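YfkN protein (Bacillus subtilis subsp. subtilis, PDB 3GVE) belongs to the calcineurin-like phosphoesterase family of metal-dependent proteins and holds a manganese and a magnesium ion side by side in one site. Local coordinates at residues G104-N108 / H109-Y113; D116-D119 / G120-G124. All coordinates share one frame; numbering follows the deposited sequence.

Interaction 1 of 2, residues G104-N108 / H109-Y113; sequences GTLGN and HEFNY. With MG (magnesium ion), chain D; CIT (citric acid), chain E.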
ATOM      1  N   GLY A 104      -7.571  -9.969 -20.513  1.00  8.17           N
ATOM      2  CA  GLY A 104      -6.812  -9.625 -19.323  1.00  7.59           C
ATOM      3  C   GLY A 104      -5.474 -10.364 -19.330  1.00  7.32           C
ATOM      4  O   GLY A 104      -5.176 -11.140 -20.250  1.00  8.24           O
ATOM      5  N   THR A 105      -4.681 -10.132 -18.277  1.00  8.44           N
ATOM      6  CA  THR A 105      -3.342 -10.760 -18.206  1.00  8.11           C
ATOM      7  C   THR A 105      -2.931 -11.002 -16.782  1.00  8.46           C
ATOM      8  O   THR A 105      -3.688 -10.639 -15.828  1.00  9.50           O
ATOM      9  CB  THR A 105      -2.338  -9.897 -18.996  1.00  8.47           C
ATOM     10  OG1 THR A 105      -1.182 -10.699 -19.277  1.00  8.42           O
ATOM     11  CG2 THR A 105      -1.896  -8.653 -18.221  1.00  8.98           C
ATOM     12  N   LEU A 106      -1.754 -11.582 -16.559  1.00  8.38           N
ATOM     13  CA  LEU A 106      -1.277 -11.875 -15.235  1.00  8.17           C
ATOM     14  C   LEU A 106      -0.273 -10.851 -14.782  1.00  7.91           C
ATOM     15  O   LEU A 106       0.685 -10.545 -15.424  1.00  9.12           O
ATOM     16  CB  LEU A 106      -0.657 -13.266 -15.189  1.00  8.92           C
ATOM     17  CG  LEU A 106      -1.566 -14.367 -15.774  1.00 10.34           C
ATOM     18  CD1 LEU A 106      -0.879 -15.680 -15.766  1.00 11.28           C
ATOM     19  CD2 LEU A 106      -2.911 -14.451 -15.125  1.00 10.94           C
ATOM     20  N   GLY A 107      -0.543 -10.316 -13.569  1.00  8.11           N
ATOM     21  CA  GLY A 107       0.447  -9.508 -12.906  1.00  7.90           C
ATOM     22  C   GLY A 107       1.142 -10.440 -11.881  1.00  8.01           C
ATOM     23  O   GLY A 107       0.782 -11.623 -11.683  1.00  8.74           O
ATOM     24  N   ASN A 108       2.215  -9.902 -11.278  1.00  8.38           N
ATOM     25  CA  ASN A 108       2.953 -10.747 -10.302  1.00  8.25           C
ATOM     26  C   ASN A 108       2.071 -11.225  -9.161  1.00  8.52           C
ATOM     27  O   ASN A 108       2.182 -12.328  -8.640  1.00  9.20           O
ATOM     28  CB  ASN A 108       4.226 -10.055  -9.754  1.00  9.25           C
ATOM     29  CG  ASN A 108       4.013  -8.581  -9.395  1.00 10.44           C
ATOM     30  OD1 ASN A 108       3.616  -7.735 -10.196  1.00 11.23           O
ATOM     31  ND2 ASN A 108       4.175  -8.306  -8.132  1.00 10.93           N
ATOM     32  N   HIS A 109       1.180 -10.354  -8.707  1.00  8.58           N
ATOM     33  CA  HIS A 109       0.321 -10.685  -7.528  1.00  8.16           C
ATOM     34  C   HIS A 109      -0.730 -11.766  -7.840  1.00  8.28           C
ATOM     35  O   HIS A 109      -1.267 -12.320  -6.873  1.00  9.84           O
ATOM     36  CB  HIS A 109      -0.266  -9.429  -6.893  1.00  8.63           C
ATOM     37  CG  HIS A 109       0.766  -8.664  -6.145  1.00  8.54           C
ATOM     38  ND1 HIS A 109       1.277  -9.098  -4.930  1.00  9.58           N
ATOM     39  CD2 HIS A 109       1.453  -7.556  -6.482  1.00  9.67           C
ATOM     40  CE1 HIS A 109       2.222  -8.244  -4.524  1.00 10.29           C
ATOM     41  NE2 HIS A 109       2.328  -7.285  -5.442  1.00 10.89           N
ATOM     42  N   GLU A 110      -0.983 -12.069  -9.111  1.00  8.20           N
ATOM     43  CA  GLU A 110      -1.880 -13.168  -9.449  1.00  8.79           C
ATOM     44  C   GLU A 110      -1.350 -14.523  -8.978  1.00  8.87           C
ATOM     45  O   GLU A 110      -2.115 -15.440  -8.871  1.00 10.59           O
ATOM     46  CB  GLU A 110      -2.141 -13.194 -10.969  1.00  8.83           C
ATOM     47  CG  GLU A 110      -3.465 -12.530 -11.415  1.00  9.43           C
ATOM     48  CD  GLU A 110      -3.446 -11.033 -11.249  1.00  9.69           C
ATOM     49  OE1 GLU A 110      -2.443 -10.418 -11.614  1.00  9.95           O
ATOM     50  OE2 GLU A 110      -4.414 -10.478 -10.759  1.00 11.53           O
ATOM     51  N   PHE A 111      -0.062 -14.595  -8.696  1.00  9.13           N
ATOM     52  CA  PHE A 111       0.572 -15.841  -8.287  1.00  9.42           C
ATOM     53  C   PHE A 111       0.642 -16.043  -6.781  1.00 10.01           C
ATOM     54  O   PHE A 111       1.056 -17.084  -6.327  1.00 10.60           O
ATOM     55  CB  PHE A 111       1.982 -15.907  -8.891  1.00 10.02           C
ATOM     56  CG  PHE A 111       1.979 -15.972 -10.395  1.00  9.43           C
ATOM     57  CD1 PHE A 111       1.827 -17.179 -11.038  1.00  9.64           C
ATOM     58  CD2 PHE A 111       2.076 -14.823 -11.154  1.00 10.29           C
ATOM     59  CE1 PHE A 111       1.790 -17.237 -12.420  1.00  9.89           C
ATOM     60  CE2 PHE A 111       2.034 -14.876 -12.515  1.00  9.99           C
ATOM     61  CZ  PHE A 111       1.897 -16.075 -13.147  1.00 10.15           C
ATOM     62  N   ASN A 112       0.248 -15.027  -6.017  1.00  9.76           N
ATOM     63  CA  ASN A 112       0.417 -15.025  -4.556  1.00 10.26           C
ATOM     64  C   ASN A 112      -0.354 -16.144  -3.846  1.00 11.29           C
ATOM     65  O   ASN A 112       0.015 -16.556  -2.770  1.00 12.52           O
ATOM     66  CB  ASN A 112      -0.057 -13.699  -3.929  1.00 10.57           C
ATOM     67  CG  ASN A 112       0.830 -12.489  -4.227  1.00 10.54           C
ATOM     68  OD1 ASN A 112       0.468 -11.407  -3.825  1.00 11.50           O
ATOM     69  ND2 ASN A 112       1.954 -12.663  -4.895  1.00 11.05           N
ATOM     70  N   TYR A 113      -1.436 -16.613  -4.449  1.00 11.26           N
ATOM     71  CA  TYR A 113      -2.292 -17.617  -3.815  1.00 12.00           C
ATOM     72  C   TYR A 113      -2.107 -19.006  -4.428  1.00 11.45           C
ATOM     73  O   TYR A 113      -2.885 -19.912  -4.167  1.00 12.42           O
ATOM     74  CB  TYR A 113      -3.753 -17.173  -3.891  1.00 12.69           C
ATOM     75  CG  TYR A 113      -4.044 -15.910  -3.105  1.00 13.85           C
ATOM     76  CD1 TYR A 113      -3.424 -15.676  -1.895  1.00 15.84           C
ATOM     77  CD2 TYR A 113      -4.934 -14.974  -3.564  1.00 15.61           C
ATOM     78  CE1 TYR A 113      -3.673 -14.540  -1.175  1.00 16.75           C
ATOM     79  CE2 TYR A 113      -5.194 -13.820  -2.832  1.00 15.56           C
ATOM     80  CZ  TYR A 113      -4.566 -13.622  -1.638  1.00 16.71           C
ATOM     81  OH  TYR A 113      -4.827 -12.489  -0.922  1.00 18.19           O
TER
HETATM   82 MG    MG D 403       2.926  -5.783 -10.310  1.00  8.74          MG
HETATM   83  C1  CIT E 502       6.212  -8.579  -4.073  1.00 20.50           C
HETATM   84  O1  CIT E 502       6.862  -8.233  -3.073  1.00 22.62           O
HETATM   85  O2  CIT E 502       5.610  -9.663  -4.044  1.00 18.92           O
HETATM   86  C2  CIT E 502       6.119  -7.711  -5.317  1.00 15.73           C
HETATM   87  C3  CIT E 502       6.504  -6.255  -5.102  1.00 24.83           C
HETATM   88  O7  CIT E 502       7.846  -6.167  -4.555  1.00 23.72           O
HETATM   89  C4  CIT E 502       6.495  -5.519  -6.433  1.00 19.95           C
HETATM   90  C5  CIT E 502       5.160  -5.028  -6.935  1.00 17.78           C
HETATM   91  O3  CIT E 502       5.078  -3.863  -7.303  1.00 21.66           O
HETATM   92  O4  CIT E 502       4.175  -5.730  -7.018  1.00 16.51           O
HETATM   93  C6  CIT E 502       5.579  -5.606  -4.109  1.00 37.60           C
HETATM   94  O5  CIT E 502       4.442  -6.027  -3.988  1.00 28.40           O
HETATM   95  O6  CIT E 502       5.972  -4.654  -3.409  1.00 35.05           O
HETATM   96  O   HOH W   1       4.141 -10.719  -6.110  1.00 12.72           O
HETATM   97  O   HOH W   2       2.850  -3.709  -9.025  1.00  9.99           O
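N108 and H109 set their side chains next to each other, pointing the same way, with amide and imidazole planes 50° apart; N108 ND2 stands over one face of the ring, 3.3 Å from H109 CD2. The two ends of the N108 amide do different work. OD1 binds the magnesium ion at 2.1 Å, while ND2 gives a hydrogen bond to O4 of the bound citric acid and another to a water that also accepts from N112 ND2 and donates to O2 of the citric acid. CG of N108 lies between the backbone N and the carbonyl carbon (chi1 43°), a torsion that turns the amide toward the metal, chi2 then setting OD1 on it. H109 NE2 donates to O5 of the citric acid, and the other ring nitrogen, ND1, meets N112 OD1 at the ring edge, at 2.7 Å in a nearly straight bond (172°) which, with the NE2 bond, should limit rotation of the imidazole. This is the dinuclear metal site of the calcineurin-like phosphoesterase fold, where D64, H216, H249 and a water complete the magnesium ligands. Behind it, the E110 chain is bent at chi2 and OE1 accepts from G107 N at 2.7 Å; OE1 also takes D64 N, tying the turn to a metal ligand. The F111 ring presents its edge to N108 O, the acceptor of F111 N at 3.2 Å, and its CZ touches L106 CD1 at 3.8 Å.

Interaction 2 of 2, residues D116-D119 / G120-G124; sequences DFLD and GTIKG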
ATOM      1  N   ASP A 116      -2.900 -23.275  -8.550  1.00 12.17           N
ATOM      2  CA  ASP A 116      -4.217 -23.884  -8.715  1.00 12.44           C
ATOM      3  C   ASP A 116      -5.330 -22.843  -8.602  1.00 11.11           C
ATOM      4  O   ASP A 116      -6.240 -22.832  -9.401  1.00 11.61           O
ATOM      5  CB  ASP A 116      -4.451 -25.022  -7.716  1.00 13.96           C
ATOM      6  CG  ASP A 116      -3.591 -26.244  -7.988  1.00 17.87           C
ATOM      7  OD1 ASP A 116      -3.053 -26.396  -9.090  1.00 19.12           O
ATOM      8  OD2 ASP A 116      -3.474 -27.050  -7.062  1.00 20.68           O
ATOM      9  N   PHE A 117      -5.225 -21.960  -7.609  1.00 10.68           N
ATOM     10  CA  PHE A 117      -6.215 -20.915  -7.427  1.00 10.19           C
ATOM     11  C   PHE A 117      -6.241 -19.989  -8.633  1.00  9.98           C
ATOM     12  O   PHE A 117      -7.289 -19.592  -9.079  1.00 10.11           O
ATOM     13  CB  PHE A 117      -5.958 -20.138  -6.142  1.00 10.40           C
ATOM     14  CG  PHE A 117      -7.006 -19.106  -5.847  1.00 10.33           C
ATOM     15  CD1 PHE A 117      -8.251 -19.474  -5.352  1.00 11.31           C
ATOM     16  CD2 PHE A 117      -6.758 -17.770  -6.073  1.00 10.61           C
ATOM     17  CE1 PHE A 117      -9.214 -18.524  -5.074  1.00 11.92           C
ATOM     18  CE2 PHE A 117      -7.718 -16.835  -5.782  1.00 11.12           C
ATOM     19  CZ  PHE A 117      -8.946 -17.214  -5.283  1.00 11.85           C
ATOM     20  N   LEU A 118      -5.078 -19.694  -9.186  1.00  9.83           N
ATOM     21  CA  LEU A 118      -5.020 -18.852 -10.367  1.00  9.02           C
ATOM     22  C   LEU A 118      -5.699 -19.524 -11.568  1.00  9.39           C
ATOM     23  O   LEU A 118      -6.428 -18.894 -12.295  1.00  9.46           O
ATOM     24  CB  LEU A 118      -3.566 -18.474 -10.702  1.00 10.44           C
ATOM     25  CG  LEU A 118      -3.375 -17.553 -11.912  1.00  9.69           C
ATOM     26  CD1 LEU A 118      -4.247 -16.305 -11.784  1.00  9.88           C
ATOM     27  CD2 LEU A 118      -1.901 -17.172 -12.065  1.00 11.21           C
ATOM     28  N   ASP A 119      -5.422 -20.810 -11.772  1.00  9.78           N
ATOM     29  CA  ASP A 119      -6.073 -21.555 -12.847  1.00 10.63           C
ATOM     30  C   ASP A 119      -7.591 -21.515 -12.648  1.00 10.04           C
ATOM     31  O   ASP A 119      -8.322 -21.309 -13.583  1.00  9.99           O
ATOM     32  CB  ASP A 119      -5.599 -23.012 -12.896  1.00 10.92           C
ATOM     33  CG  ASP A 119      -4.219 -23.177 -13.529  1.00 11.88           C
ATOM     34  OD1 ASP A 119      -3.763 -22.320 -14.299  1.00 12.49           O
ATOM     35  OD2 ASP A 119      -3.605 -24.208 -13.237  1.00 13.00           O
ATOM     36  N   GLY A 120      -8.044 -21.706 -11.422  1.00 10.81           N
ATOM     37  CA  GLY A 120      -9.469 -21.692 -11.135  1.00 10.90           C
ATOM     38  C   GLY A 120     -10.082 -20.333 -11.403  1.00 10.49           C
ATOM     39  O   GLY A 120     -11.168 -20.225 -11.918  1.00 10.94           O
ATOM     40  N   THR A 121      -9.351 -19.285 -11.049  1.00  9.81           N
ATOM     41  CA  THR A 121      -9.800 -17.902 -11.261  1.00 10.01           C
ATOM     42  C   THR A 121     -10.009 -17.618 -12.745  1.00  9.39           C
ATOM     43  O   THR A 121     -11.006 -17.056 -13.133  1.00  9.39           O
ATOM     44  CB  THR A 121      -8.786 -16.896 -10.660  1.00 10.86           C
ATOM     45  OG1 THR A 121      -8.786 -17.023  -9.244  1.00 11.12           O
ATOM     46  CG2 THR A 121      -9.148 -15.457 -11.013  1.00 10.63           C
ATOM     47  N   ILE A 122      -9.049 -18.041 -13.560  1.00  9.62           N
ATOM     48  CA  ILE A 122      -9.097 -17.859 -15.001  1.00 10.16           C
ATOM     49  C   ILE A 122     -10.290 -18.599 -15.634  1.00 10.91           C
ATOM     50  O   ILE A 122     -10.870 -18.114 -16.582  1.00 11.35           O
ATOM     51  CB  ILE A 122      -7.745 -18.306 -15.640  1.00 10.29           C
ATOM     52  CG1 ILE A 122      -6.633 -17.338 -15.237  1.00 11.24           C
ATOM     53  CG2 ILE A 122      -7.837 -18.372 -17.140  1.00 11.21           C
ATOM     54  CD1 ILE A 122      -5.213 -17.862 -15.518  1.00 12.16           C
ATOM     55  N   LYS A 123     -10.637 -19.769 -15.103  1.00 10.46           N
ATOM     56  CA  LYS A 123     -11.717 -20.603 -15.672  1.00 11.39           C
ATOM     57  C   LYS A 123     -13.041 -19.874 -15.797  1.00 11.55           C
ATOM     58  O   LYS A 123     -13.804 -20.127 -16.692  1.00 13.52           O
ATOM     59  CB  LYS A 123     -11.971 -21.845 -14.813  1.00 13.78           C
ATOM     60  CG  LYS A 123     -10.877 -22.870 -14.847  1.00 15.01           C
ATOM     61  CD  LYS A 123     -11.164 -24.033 -13.891  1.00 15.42           C
ATOM     62  CE  LYS A 123      -9.930 -24.905 -13.798  1.00 16.20           C
ATOM     63  NZ  LYS A 123     -10.189 -26.140 -13.096  1.00 16.07           N
ATOM     64  N   GLY A 124     -13.306 -18.991 -14.850  1.00 10.17           N
ATOM     65  CA  GLY A 124     -14.544 -18.243 -14.798  1.00 10.72           C
ATOM     66  C   GLY A 124     -14.657 -16.981 -15.684  1.00 10.61           C
ATOM     67  O   GLY A 124     -15.740 -16.416 -15.767  1.00 10.93           O
TER
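F117 O receives two bonds from T121, one from the backbone N at 2.9 Å and one from the hydroxyl OG1 at 3.0 Å, and the two donors arrive from opposite faces of the carbonyl plane. The T121 hydroxyl owes this reach to its torsion: OG1 lies beside its own backbone N and anti to the carbonyl carbon (chi1 -67°), the position from which it reaches back to F117 O. The same oxygen lies over one face of the F117 ring, toward the rim, 3.6 Å from F117 CE2. One residue along, L118 and I122 meet obliquely through aliphatic carbons, L118 CG to I122 CD1 at 4.1 Å, and I122 CG1 packs against L118 O at 3.3 Å. K123, extended beyond CG, runs past D119 O, with its CG 3.2 Å from that oxygen. Beneath these side chains, the amides of G120, T121, I122 and K123 bond to the carbonyls four residues earlier, a regular alpha-helical ladder. D119 OD2 and K123 NZ remain 6.9 Å apart: the carboxylate pairs with R142 in a salt bridge, and the ammonium bonds to I84 O. Farther out, V76, K80 and I83 of helix 70-85 pack on F117, while E110, F111 and Y143 touch L118. All of this belongs to helix 115-123, the crossover helix of the beta-alpha-beta unit that links the parallel strands 104-105 and 129-130.

Overall arrangement
Interaction 1 is buried, its centre about 11 Å from the centre of the chain, whereas interaction 2, its centre about 17 Å from that point, is only partly buried. They follow one another along the chain, the first running from strand 104-105 through the metal-site loop, the second within helix 115-123. Their chemistry differs accordingly: polar groups at the metal site, a buried carboxylate and one apolar pair at 104-113; helical backbone bonds, apolar packing and peripheral charges at 116-124. L118 and I122 join them: L118 CD2 is 3.7 Å from F111 CE1, and L106 CD2 approaches I122 CD1 at 4.1 Å. This face of the helix packs on L106, E110 and F111, while F117 and T121 turn to helix 70-85.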